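Local coordinates for protein diaminopimelate decarboxylase (Aquifex aeolicus, PDB 2P3E) that probably catalyses the pyridoxal 5'-phosphate-dependent decarboxylation of meso-diaminopimelate to L-lysine, the last step of lysine biosynthesis by the diaminopimelate pathway, at residues B[182-187]-B[223-228]. Sequence-based numbering, arbitrary orientation.
Sequences EAQKEY and VSLYES
L225 and Q184 reach across between two helices from opposite sides, sliding past each other so that the amide nitrogen NE2 of Q184 lies 3.6 Å from CD1 of L225. The axes of helix segments 183-187 and 223-228 are 11.6 Å apart and run in broadly the same direction, inclined by 38°, and the contact is made through side chains, chiefly L225 and Q184. CG of L225 is anti to the backbone N (chi1 -178°), and from it the two methyls reach the other helix, where they divide the work. CD1 lies off the NE2 end of the Q184 amide, close to the plane of that group, whereas CD2 sits 4.2 Å from CB of A183 and equally far from CE1 of Y187, meeting that ring obliquely. The Y187 hydroxyl is occupied deeper in the domain, by G200 O and I153 N. Beyond CG the Q184 chain is extended, bringing its amide to S228, whose OG receives a weak hydrogen bond from NE2 (3.0 Å, N-H...O angle 123°). This polar link lies on the partly exposed side of the contact, beside the buried apolar contacts of L225. An alanine at Q184 would probably leave S228 OG without this weak donor and uncover CD1 of L225. Toward the barrel, L225 also touches V155 and I201, from strands 149-156 and 196-202, which pair in parallel. The contact thus joins helices 183-191 and 214-231, successive outer helices flanking strand 196-202 in sequence, and is the helix-to-helix packing around a parallel barrel expected of the TIM-barrel pyridoxal-binding domain, away from the cofactor site.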
loop_
_atom_site.group_PDB
_atom_site.type_symbol
_atom_site.label_atom_id
_atom_site.label_comp_id
_atom_site.label_asym_id
_atom_site.label_seq_id
_atom_site.Cartn_x
_atom_site.Cartn_y
_atom_site.Cartn_z
ATOM N N GLU B 182 -3.902 -9.288 -33.902
ATOM C CA GLU B 182 -3.766 -7.922 -34.424
ATOM C C GLU B 182 -2.353 -7.356 -34.225
ATOM O O GLU B 182 -2.093 -6.179 -34.529
ATOM C CB GLU B 182 -4.786 -7.008 -33.741
ATOM C CG GLU B 182 -6.236 -7.268 -34.135
ATOM N N ALA B 183 -1.440 -8.189 -33.719
ATOM C CA ALA B 183 -0.069 -7.756 -33.427
ATOM C C ALA B 183 0.737 -7.526 -34.700
ATOM O O ALA B 183 1.650 -6.692 -34.728
ATOM C CB ALA B 183 0.627 -8.765 -32.532
ATOM N N GLN B 184 0.394 -8.252 -35.759
ATOM C CA GLN B 184 1.146 -8.145 -37.002
ATOM C C GLN B 184 0.996 -6.755 -37.627
ATOM O O GLN B 184 1.941 -6.235 -38.229
ATOM C CB GLN B 184 0.738 -9.252 -37.971
ATOM C CG GLN B 184 1.902 -9.759 -38.810
ATOM C CD GLN B 184 1.628 -11.093 -39.452
ATOM O OE1 GLN B 184 1.506 -11.183 -40.671
ATOM N NE2 GLN B 184 1.520 -12.141 -38.639
ATOM N N LYS B 185 -0.189 -6.162 -37.455
ATOM C CA LYS B 185 -0.460 -4.781 -37.875
ATOM C C LYS B 185 0.407 -3.760 -37.146
ATOM O O LYS B 185 0.851 -2.777 -37.743
ATOM C CB LYS B 185 -1.943 -4.430 -37.699
ATOM C CG LYS B 185 -2.852 -5.000 -38.796
ATOM C CD LYS B 185 -4.282 -4.482 -38.652
ATOM C CE LYS B 185 -5.160 -5.437 -37.829
ATOM N NZ LYS B 185 -6.568 -4.933 -37.739
ATOM N N GLU B 186 0.649 -3.992 -35.857
ATOM C CA GLU B 186 1.571 -3.146 -35.114
ATOM C C GLU B 186 3.026 -3.324 -35.530
ATOM O O GLU B 186 3.785 -2.367 -35.491
ATOM C CB GLU B 186 1.407 -3.330 -33.594
ATOM C CG GLU B 186 0.267 -2.492 -33.021
ATOM C CD GLU B 186 0.202 -2.541 -31.513
ATOM O OE1 GLU B 186 1.225 -2.264 -30.835
ATOM O OE2 GLU B 186 -0.894 -2.857 -30.998
ATOM N N TYR B 187 3.418 -4.545 -35.897
ATOM C CA TYR B 187 4.777 -4.804 -36.381
ATOM C C TYR B 187 5.013 -4.114 -37.729
ATOM O O TYR B 187 6.077 -3.528 -37.970
ATOM C CB TYR B 187 5.050 -6.311 -36.490
ATOM C CG TYR B 187 5.498 -6.916 -35.181
ATOM C CD1 TYR B 187 4.594 -7.579 -34.350
ATOM C CD2 TYR B 187 6.819 -6.795 -34.762
ATOM C CE1 TYR B 187 5.001 -8.118 -33.131
ATOM C CE2 TYR B 187 7.244 -7.335 -33.543
ATOM C CZ TYR B 187 6.330 -7.981 -32.734
ATOM O OH TYR B 187 6.746 -8.508 -31.535
ATOM N N VAL B 223 5.186 -18.641 -31.262
ATOM C CA VAL B 223 6.047 -19.339 -32.230
ATOM C C VAL B 223 5.481 -19.165 -33.645
ATOM O O VAL B 223 6.226 -18.888 -34.591
ATOM C CB VAL B 223 6.212 -20.852 -31.885
ATOM C CG1 VAL B 223 6.824 -21.645 -33.073
ATOM C CG2 VAL B 223 7.079 -21.017 -30.650
ATOM N N SER B 224 4.169 -19.326 -33.780
ATOM C CA SER B 224 3.490 -19.056 -35.058
ATOM C C SER B 224 3.654 -17.608 -35.525
ATOM O O SER B 224 3.900 -17.371 -36.713
ATOM C CB SER B 224 2.008 -19.408 -34.977
ATOM O OG SER B 224 1.887 -20.771 -34.573
ATOM N N LEU B 225 3.501 -16.646 -34.608
ATOM C CA LEU B 225 3.753 -15.243 -34.959
ATOM C C LEU B 225 5.203 -15.048 -35.404
ATOM O O LEU B 225 5.468 -14.339 -36.376
ATOM C CB LEU B 225 3.437 -14.282 -33.795
ATOM C CG LEU B 225 3.623 -12.774 -34.088
ATOM C CD1 LEU B 225 2.744 -12.277 -35.255
ATOM C CD2 LEU B 225 3.323 -11.960 -32.831
ATOM N N TYR B 226 6.130 -15.667 -34.683
ATOM C CA TYR B 226 7.551 -15.599 -35.025
ATOM C C TYR B 226 7.786 -16.093 -36.460
ATOM O O TYR B 226 8.473 -15.436 -37.243
ATOM C CB TYR B 226 8.351 -16.428 -34.028
ATOM C CG TYR B 226 9.773 -16.749 -34.427
ATOM C CD1 TYR B 226 10.806 -15.855 -34.162
ATOM C CD2 TYR B 226 10.092 -17.963 -35.054
ATOM C CE1 TYR B 226 12.119 -16.149 -34.494
ATOM C CE2 TYR B 226 11.417 -18.258 -35.420
ATOM C CZ TYR B 226 12.414 -17.341 -35.114
ATOM O OH TYR B 226 13.708 -17.586 -35.445
ATOM N N GLU B 227 7.203 -17.243 -36.788
ATOM C CA GLU B 227 7.348 -17.820 -38.126
ATOM C C GLU B 227 6.810 -16.884 -39.189
ATOM O O GLU B 227 7.463 -16.660 -40.197
ATOM C CB GLU B 227 6.628 -19.159 -38.217
ATOM C CG GLU B 227 7.263 -20.209 -37.347
ATOM C CD GLU B 227 8.537 -20.784 -37.949
ATOM O OE1 GLU B 227 8.669 -20.732 -39.202
ATOM O OE2 GLU B 227 9.389 -21.292 -37.172
ATOM N N SER B 228 5.623 -16.341 -38.944
ATOM C CA SER B 228 4.993 -15.403 -39.855
ATOM C C SER B 228 5.809 -14.110 -40.054
ATOM O O SER B 228 5.983 -13.652 -41.191
ATOM C CB SER B 228 3.585 -15.097 -39.355
ATOM O OG SER B 228 2.908 -14.265 -40.274
#